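Local coordinates for protein putative acetamidase/formamidase (Yersinia enterocolitica subsp. palearctica serotype O:3, PDB 5UBU) that probably hydrolyses carbon-nitrogen bonds other than peptide bonds in linear amides, at residues P90-V104 and S203-F217. Sequence-based numbering, arbitrary orientation.
Sequences PIMINGAEKGDVIAV and SITYLPVRAPGGRLF
Two strand-turn-strand segments, 90-104 and 203-217, pair antiparallel at both ends, so that each crosses from one β-sheet to another facing it. In one sheet Val101-Val104 pairs with Thr205-Pro208: Ile102 and Leu207 exchange two backbone hydrogen bonds, as do Val104 and Thr205. In the other, Ile91 and Leu216 do the same. Hydrogen bonds also join the linking loops, from Gly213 N to Ala96 O (2.9 Å) and from Val209 N to Asp100 O (2.9 Å), both donors standing above the carbonyl plane. The arrangement is consistent with a corner of a β-sandwich, where apolar side chains of the two layers meet. Leu216, with CG anti to its backbone nitrogen (chi1 178°), brings CD1 to 3.9 Å from Val104 CG2, and Val245 of strand 239-248 packs against the same leucine. Nearer the loops, Val209 CG2 lies 3.6 Å from Ile102 CG1. In the sheet of strands 87-93 and 214-222, Pro90 lies alongside Phe217, its CA over one face of the phenyl ring and its CB 3.5 Å from Phe217 CZ. The selenium of selenomethionine Met92 packs 3.6 Å from Arg215 CG and sits over one face of its guanidinium, whose NH2 is hydrogen-bonded to Ser44 O.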
ATOM      1  N   PRO B  90      28.387  18.966   1.222  1.00 45.15           N
ATOM      2  CA  PRO B  90      28.969  17.635   1.300  1.00 44.66           C
ATOM      3  C   PRO B  90      30.394  17.576   1.845  1.00 45.96           C
ATOM      4  O   PRO B  90      31.211  18.451   1.555  1.00 47.10           O
ATOM      5  CB  PRO B  90      28.978  17.174  -0.160  1.00 44.74           C
ATOM      6  CG  PRO B  90      29.047  18.415  -0.956  1.00 45.55           C
ATOM      7  CD  PRO B  90      28.390  19.495  -0.150  1.00 45.95           C
ATOM      8  N   ILE B  91      30.662  16.540   2.636  1.00 46.35           N
ATOM      9  CA  ILE B  91      31.975  16.282   3.203  1.00 46.75           C
ATOM     10  C   ILE B  91      32.621  15.236   2.299  1.00 47.82           C
ATOM     11  O   ILE B  91      31.979  14.249   1.955  1.00 47.16           O
ATOM     12  CB  ILE B  91      31.866  15.748   4.641  1.00 45.90           C
ATOM     13  CG1 ILE B  91      31.151  16.779   5.522  1.00 45.57           C
ATOM     14  CG2 ILE B  91      33.248  15.420   5.205  1.00 46.86           C
ATOM     15  CD1 ILE B  91      30.958  16.369   6.965  1.00 45.32           C
HETATM   16  N   MSE B  92      33.877  15.445   1.917  1.00 50.15           N
HETATM   17  CA  MSE B  92      34.585  14.498   1.040  1.00 52.05           C
HETATM   18  C   MSE B  92      35.531  13.634   1.821  1.00 51.59           C
HETATM   19  O   MSE B  92      36.271  14.133   2.666  1.00 52.12           O
HETATM   20  CB  MSE B  92      35.397  15.247  -0.012  1.00 55.74           C
HETATM   21  CG  MSE B  92      34.594  16.347  -0.709  1.00 58.78           C
HETATM   22 SE   MSE B  92      33.164  15.581  -1.834  1.00 64.16          SE
HETATM   23  CE  MSE B  92      34.214  15.079  -3.435  1.00 61.53           C
ATOM     24  N   ILE B  93      35.497  12.329   1.566  1.00 50.49           N
ATOM     25  CA  ILE B  93      36.387  11.394   2.243  1.00 50.35           C
ATOM     26  C   ILE B  93      37.436  10.975   1.214  1.00 51.23           C
ATOM     27  O   ILE B  93      37.098  10.447   0.151  1.00 50.39           O
ATOM     28  CB  ILE B  93      35.655  10.163   2.830  1.00 49.26           C
ATOM     29  CG1 ILE B  93      34.636  10.572   3.912  1.00 48.85           C
ATOM     30  CG2 ILE B  93      36.657   9.203   3.455  1.00 49.68           C
ATOM     31  CD1 ILE B  93      33.412  11.309   3.419  1.00 47.92           C
ATOM     32  N   ASN B  94      38.700  11.224   1.539  1.00 52.95           N
ATOM     33  CA  ASN B  94      39.821  10.910   0.667  1.00 54.88           C
ATOM     34  C   ASN B  94      39.913   9.409   0.380  1.00 55.24           C
ATOM     35  O   ASN B  94      40.070   8.604   1.299  1.00 55.44           O
ATOM     36  CB  ASN B  94      41.132  11.406   1.316  1.00 56.91           C
ATOM     37  CG  ASN B  94      42.330  11.286   0.387  1.00 58.48           C
ATOM     38  OD1 ASN B  94      42.198  10.951  -0.779  1.00 61.03           O
ATOM     39  ND2 ASN B  94      43.505  11.577   0.903  1.00 58.31           N
ATOM     40  N   GLY B  95      39.823   9.058  -0.905  1.00 55.48           N
ATOM     41  CA  GLY B  95      39.898   7.665  -1.362  1.00 55.20           C
ATOM     42  C   GLY B  95      38.562   6.989  -1.634  1.00 53.28           C
ATOM     43  O   GLY B  95      38.526   5.940  -2.276  1.00 52.43           O
ATOM     44  N   ALA B  96      37.465   7.581  -1.159  1.00 52.14           N
ATOM     45  CA  ALA B  96      36.131   6.994  -1.355  1.00 51.60           C
ATOM     46  C   ALA B  96      35.725   6.952  -2.829  1.00 51.92           C
ATOM     47  O   ALA B  96      35.878   7.934  -3.553  1.00 51.42           O
ATOM     48  CB  ALA B  96      35.091   7.750  -0.543  1.00 50.55           C
ATOM     49  N   GLU B  97      35.231   5.798  -3.265  1.00 52.91           N
ATOM     50  CA  GLU B  97      34.786   5.597  -4.650  1.00 53.89           C
ATOM     51  C   GLU B  97      33.624   4.617  -4.656  1.00 51.60           C
ATOM     52  O   GLU B  97      33.400   3.907  -3.680  1.00 51.00           O
ATOM     53  CB  GLU B  97      35.932   5.089  -5.553  1.00 56.14           C
ATOM     54  CG  GLU B  97      36.494   3.728  -5.164  1.00 58.03           C
ATOM     55  CD  GLU B  97      37.693   3.286  -5.988  1.00 60.08           C
ATOM     56  OE1 GLU B  97      38.266   2.226  -5.644  1.00 60.51           O
ATOM     57  OE2 GLU B  97      38.071   3.986  -6.954  1.00 60.92           O
ATOM     58  N   LYS B  98      32.900   4.580  -5.765  1.00 50.45           N
ATOM     59  CA  LYS B  98      31.746   3.697  -5.897  1.00 49.53           C
ATOM     60  C   LYS B  98      32.121   2.263  -5.551  1.00 48.70           C
ATOM     61  O   LYS B  98      33.117   1.741  -6.042  1.00 49.38           O
ATOM     62  CB  LYS B  98      31.164   3.790  -7.303  1.00 50.15           C
ATOM     63  CG  LYS B  98      29.957   2.913  -7.549  1.00 50.14           C
ATOM     64  CD  LYS B  98      29.393   3.227  -8.949  1.00 51.06           C
ATOM     65  CE  LYS B  98      28.496   2.136  -9.518  1.00 51.11           C
ATOM     66  NZ  LYS B  98      27.450   1.681  -8.567  1.00 50.21           N
ATOM     67  N   GLY B  99      31.326   1.647  -4.685  1.00 47.27           N
ATOM     68  CA  GLY B  99      31.571   0.284  -4.229  1.00 47.41           C
ATOM     69  C   GLY B  99      32.052   0.264  -2.790  1.00 47.67           C
ATOM     70  O   GLY B  99      32.055  -0.796  -2.157  1.00 48.34           O
ATOM     71  N   ASP B 100      32.488   1.428  -2.288  1.00 47.29           N
ATOM     72  CA  ASP B 100      32.955   1.568  -0.904  1.00 47.05           C
ATOM     73  C   ASP B 100      31.783   1.882   0.016  1.00 45.48           C
ATOM     74  O   ASP B 100      30.626   1.959  -0.424  1.00 45.14           O
ATOM     75  CB  ASP B 100      34.026   2.673  -0.778  1.00 47.64           C
ATOM     76  CG  ASP B 100      35.323   2.330  -1.510  1.00 48.98           C
ATOM     77  OD1 ASP B 100      35.500   1.153  -1.893  1.00 49.56           O
ATOM     78  OD2 ASP B 100      36.179   3.232  -1.676  1.00 49.36           O
ATOM     79  N   VAL B 101      32.095   2.039   1.298  1.00 44.90           N
ATOM     80  CA  VAL B 101      31.102   2.349   2.308  1.00 44.43           C
ATOM     81  C   VAL B 101      31.659   3.368   3.286  1.00 44.89           C
ATOM     82  O   VAL B 101      32.806   3.247   3.730  1.00 46.76           O
ATOM     83  CB  VAL B 101      30.703   1.085   3.093  1.00 44.38           C
ATOM     84  CG1 VAL B 101      29.817   1.424   4.280  1.00 43.69           C
ATOM     85  CG2 VAL B 101      29.994   0.099   2.180  1.00 44.35           C
ATOM     86  N   ILE B 102      30.850   4.377   3.608  1.00 43.17           N
ATOM     87  CA  ILE B 102      31.235   5.384   4.577  1.00 42.64           C
ATOM     88  C   ILE B 102      30.662   4.930   5.910  1.00 41.68           C
ATOM     89  O   ILE B 102      29.474   4.643   6.004  1.00 40.95           O
ATOM     90  CB  ILE B 102      30.631   6.760   4.257  1.00 42.47           C
ATOM     91  CG1 ILE B 102      31.092   7.258   2.887  1.00 43.12           C
ATOM     92  CG2 ILE B 102      30.989   7.771   5.343  1.00 43.46           C
ATOM     93  CD1 ILE B 102      32.592   7.468   2.758  1.00 43.98           C
ATOM     94  N   ALA B 103      31.510   4.849   6.931  1.00 41.97           N
ATOM     95  CA  ALA B 103      31.074   4.470   8.267  1.00 41.79           C
ATOM     96  C   ALA B 103      31.000   5.759   9.068  1.00 41.40           C
ATOM     97  O   ALA B 103      31.990   6.476   9.168  1.00 41.56           O
ATOM     98  CB  ALA B 103      32.056   3.497   8.901  1.00 42.79           C
ATOM     99  N   VAL B 104      29.831   6.058   9.627  1.00 40.83           N
ATOM    100  CA  VAL B 104      29.656   7.280  10.407  1.00 40.81           C
ATOM    101  C   VAL B 104      29.314   6.930  11.844  1.00 40.74           C
ATOM    102  O   VAL B 104      28.206   6.481  12.139  1.00 40.13           O
ATOM    103  CB  VAL B 104      28.540   8.174   9.823  1.00 40.08           C
ATOM    104  CG1 VAL B 104      28.402   9.456  10.638  1.00 40.22           C
ATOM    105  CG2 VAL B 104      28.824   8.496   8.364  1.00 40.11           C
ATOM    106  N   SER B 203      26.099   4.826  17.877  1.00 43.66           N
ATOM    107  CA  SER B 203      25.716   4.070  16.689  1.00 42.86           C
ATOM    108  C   SER B 203      26.691   4.356  15.554  1.00 42.65           C
ATOM    109  O   SER B 203      27.270   5.435  15.483  1.00 42.54           O
ATOM    110  CB  SER B 203      24.307   4.447  16.226  1.00 42.10           C
ATOM    111  OG  SER B 203      24.261   5.754  15.646  1.00 41.71           O
ATOM    112  N   ILE B 204      26.846   3.377  14.668  1.00 42.39           N
ATOM    113  CA  ILE B 204      27.704   3.485  13.495  1.00 42.21           C
ATOM    114  C   ILE B 204      26.797   3.206  12.318  1.00 41.25           C
ATOM    115  O   ILE B 204      26.227   2.129  12.242  1.00 41.37           O
ATOM    116  CB  ILE B 204      28.843   2.442  13.491  1.00 43.05           C
ATOM    117  CG1 ILE B 204      29.665   2.517  14.782  1.00 43.86           C
ATOM    118  CG2 ILE B 204      29.746   2.653  12.277  1.00 43.19           C
ATOM    119  CD1 ILE B 204      30.725   1.428  14.910  1.00 44.64           C
ATOM    120  N   THR B 205      26.651   4.165  11.412  1.00 40.53           N
ATOM    121  CA  THR B 205      25.805   3.978  10.233  1.00 39.78           C
ATOM    122  C   THR B 205      26.705   3.741   9.013  1.00 39.87           C
ATOM    123  O   THR B 205      27.682   4.468   8.802  1.00 40.20           O
ATOM    124  CB  THR B 205      24.882   5.192   9.991  1.00 39.23           C
ATOM    125  OG1 THR B 205      24.054   5.403  11.135  1.00 39.18           O
ATOM    126  CG2 THR B 205      23.990   4.967   8.785  1.00 38.82           C
ATOM    127  N   TYR B 206      26.367   2.714   8.228  1.00 39.54           N
ATOM    128  CA  TYR B 206      27.113   2.350   7.020  1.00 39.73           C
ATOM    129  C   TYR B 206      26.317   2.774   5.793  1.00 39.20           C
ATOM    130  O   TYR B 206      25.192   2.337   5.615  1.00 38.85           O
ATOM    131  CB  TYR B 206      27.387   0.850   7.006  1.00 40.07           C
ATOM    132  CG  TYR B 206      28.166   0.393   8.223  1.00 40.50           C
ATOM    133  CD1 TYR B 206      29.512   0.707   8.363  1.00 41.13           C
ATOM    134  CD2 TYR B 206      27.566  -0.359   9.225  1.00 40.40           C
ATOM    135  CE1 TYR B 206      30.239   0.300   9.473  1.00 41.63           C
ATOM    136  CE2 TYR B 206      28.286  -0.774  10.338  1.00 40.97           C
ATOM    137  CZ  TYR B 206      29.626  -0.441  10.456  1.00 41.55           C
ATOM    138  OH  TYR B 206      30.360  -0.843  11.545  1.00 42.11           O
ATOM    139  N   LEU B 207      26.908   3.631   4.962  1.00 39.41           N
ATOM    140  CA  LEU B 207      26.252   4.166   3.763  1.00 39.24           C
ATOM    141  C   LEU B 207      27.015   3.790   2.485  1.00 39.79           C
ATOM    142  O   LEU B 207      28.226   3.980   2.419  1.00 40.43           O
ATOM    143  CB  LEU B 207      26.181   5.689   3.871  1.00 39.22           C
ATOM    144  CG  LEU B 207      25.365   6.233   5.056  1.00 38.84           C
ATOM    145  CD1 LEU B 207      25.580   7.730   5.249  1.00 38.93           C
ATOM    146  CD2 LEU B 207      23.883   5.927   4.872  1.00 38.32           C
ATOM    147  N   PRO B 208      26.304   3.306   1.447  1.00 39.60           N
ATOM    148  CA  PRO B 208      26.983   2.896   0.233  1.00 40.27           C
ATOM    149  C   PRO B 208      27.409   4.053  -0.659  1.00 40.56           C
ATOM    150  O   PRO B 208      26.576   4.849  -1.079  1.00 40.11           O
ATOM    151  CB  PRO B 208      25.936   2.040  -0.490  1.00 40.12           C
ATOM    152  CG  PRO B 208      24.625   2.355   0.141  1.00 39.26           C
ATOM    153  CD  PRO B 208      24.848   3.343   1.246  1.00 38.99           C
ATOM    154  N   VAL B 209      28.700   4.103  -0.972  1.00 41.33           N
ATOM    155  CA  VAL B 209      29.245   5.142  -1.821  1.00 41.87           C
ATOM    156  C   VAL B 209      28.899   4.870  -3.281  1.00 42.32           C
ATOM    157  O   VAL B 209      29.032   3.744  -3.756  1.00 42.74           O
ATOM    158  CB  VAL B 209      30.785   5.229  -1.691  1.00 42.83           C
ATOM    159  CG1 VAL B 209      31.352   6.312  -2.611  1.00 43.49           C
ATOM    160  CG2 VAL B 209      31.181   5.520  -0.253  1.00 42.52           C
ATOM    161  N   ARG B 210      28.430   5.910  -3.968  1.00 42.27           N
ATOM    162  CA  ARG B 210      28.098   5.832  -5.393  1.00 42.83           C
ATOM    163  C   ARG B 210      28.683   7.020  -6.173  1.00 43.60           C
ATOM    164  O   ARG B 210      28.634   7.031  -7.402  1.00 44.49           O
ATOM    165  CB  ARG B 210      26.586   5.751  -5.598  1.00 42.03           C
ATOM    166  CG  ARG B 210      25.955   4.504  -4.997  1.00 41.48           C
ATOM    167  CD  ARG B 210      24.472   4.431  -5.312  1.00 40.85           C
ATOM    168  NE  ARG B 210      23.828   3.262  -4.712  1.00 40.34           N
ATOM    169  CZ  ARG B 210      23.297   3.210  -3.484  1.00 39.49           C
ATOM    170  NH1 ARG B 210      22.732   2.087  -3.056  1.00 39.17           N
ATOM    171  NH2 ARG B 210      23.325   4.264  -2.674  1.00 39.07           N
ATOM    172  N   ALA B 211      29.236   8.005  -5.463  1.00 43.51           N
ATOM    173  CA  ALA B 211      29.848   9.185  -6.075  1.00 44.23           C
ATOM    174  C   ALA B 211      31.275   9.327  -5.545  1.00 44.83           C
ATOM    175  O   ALA B 211      31.529   9.044  -4.372  1.00 44.20           O
ATOM    176  CB  ALA B 211      29.050  10.429  -5.753  1.00 43.65           C
ATOM    177  N   PRO B 212      32.216   9.763  -6.408  1.00 46.09           N
ATOM    178  CA  PRO B 212      33.593   9.900  -5.929  1.00 46.76           C
ATOM    179  C   PRO B 212      33.675  10.838  -4.727  1.00 46.29           C
ATOM    180  O   PRO B 212      33.073  11.907  -4.740  1.00 45.96           O
ATOM    181  CB  PRO B 212      34.337  10.486  -7.137  1.00 48.00           C
ATOM    182  CG  PRO B 212      33.501  10.142  -8.316  1.00 48.17           C
ATOM    183  CD  PRO B 212      32.086  10.128  -7.834  1.00 46.89           C
ATOM    184  N   GLY B 213      34.400  10.412  -3.696  1.00 46.43           N
ATOM    185  CA  GLY B 213      34.574  11.188  -2.471  1.00 46.14           C
ATOM    186  C   GLY B 213      33.496  10.938  -1.435  1.00 45.17           C
ATOM    187  O   GLY B 213      33.574  11.465  -0.319  1.00 45.06           O
ATOM    188  N   GLY B 214      32.489  10.143  -1.788  1.00 44.72           N
ATOM    189  CA  GLY B 214      31.403   9.839  -0.864  1.00 43.85           C
ATOM    190  C   GLY B 214      30.318  10.900  -0.837  1.00 43.41           C
ATOM    191  O   GLY B 214      29.151  10.609  -1.149  1.00 42.72           O
ATOM    192  N   ARG B 215      30.703  12.124  -0.470  1.00 43.81           N
ATOM    193  CA  ARG B 215      29.762  13.250  -0.367  1.00 43.67           C
ATOM    194  C   ARG B 215      28.765  13.021   0.762  1.00 42.78           C
ATOM    195  O   ARG B 215      27.588  12.784   0.530  1.00 42.49           O
ATOM    196  CB  ARG B 215      29.060  13.539  -1.704  1.00 44.04           C
ATOM    197  CG  ARG B 215      29.972  14.204  -2.707  1.00 45.20           C
ATOM    198  CD  ARG B 215      29.318  14.343  -4.068  1.00 45.67           C
ATOM    199  NE  ARG B 215      30.028  15.381  -4.817  1.00 46.89           N
ATOM    200  CZ  ARG B 215      29.677  16.674  -4.864  1.00 47.17           C
ATOM    201  NH1 ARG B 215      28.580  17.131  -4.256  1.00 46.60           N
ATOM    202  NH2 ARG B 215      30.417  17.524  -5.558  1.00 48.20           N
ATOM    203  N   LEU B 216      29.273  13.093   1.987  1.00 42.74           N
ATOM    204  CA  LEU B 216      28.467  12.885   3.186  1.00 42.21           C
ATOM    205  C   LEU B 216      27.690  14.140   3.572  1.00 42.05           C
ATOM    206  O   LEU B 216      28.253  15.231   3.632  1.00 42.18           O
ATOM    207  CB  LEU B 216      29.363  12.476   4.363  1.00 42.44           C
ATOM    208  CG  LEU B 216      28.704  12.255   5.736  1.00 41.89           C
ATOM    209  CD1 LEU B 216      27.676  11.135   5.690  1.00 41.13           C
ATOM    210  CD2 LEU B 216      29.793  11.957   6.765  1.00 42.39           C
ATOM    211  N   PHE B 217      26.399  13.959   3.832  1.00 41.59           N
ATOM    212  CA  PHE B 217      25.511  15.036   4.255  1.00 41.75           C
ATOM    213  C   PHE B 217      24.910  14.663   5.604  1.00 41.59           C
ATOM    214  O   PHE B 217      24.608  13.491   5.857  1.00 41.14           O
ATOM    215  CB  PHE B 217      24.374  15.242   3.258  1.00 41.50           C
ATOM    216  CG  PHE B 217      24.808  15.748   1.919  1.00 41.91           C
ATOM    217  CD1 PHE B 217      25.211  14.872   0.929  1.00 41.91           C
ATOM    218  CD2 PHE B 217      24.767  17.112   1.638  1.00 42.51           C
ATOM    219  CE1 PHE B 217      25.586  15.343  -0.322  1.00 42.56           C
ATOM    220  CE2 PHE B 217      25.140  17.595   0.397  1.00 43.11           C
ATOM    221  CZ  PHE B 217      25.540  16.710  -0.596  1.00 43.13           C
TER
HETATM  222  O   HOH W   1      25.335   6.709  12.978  1.00 36.72           O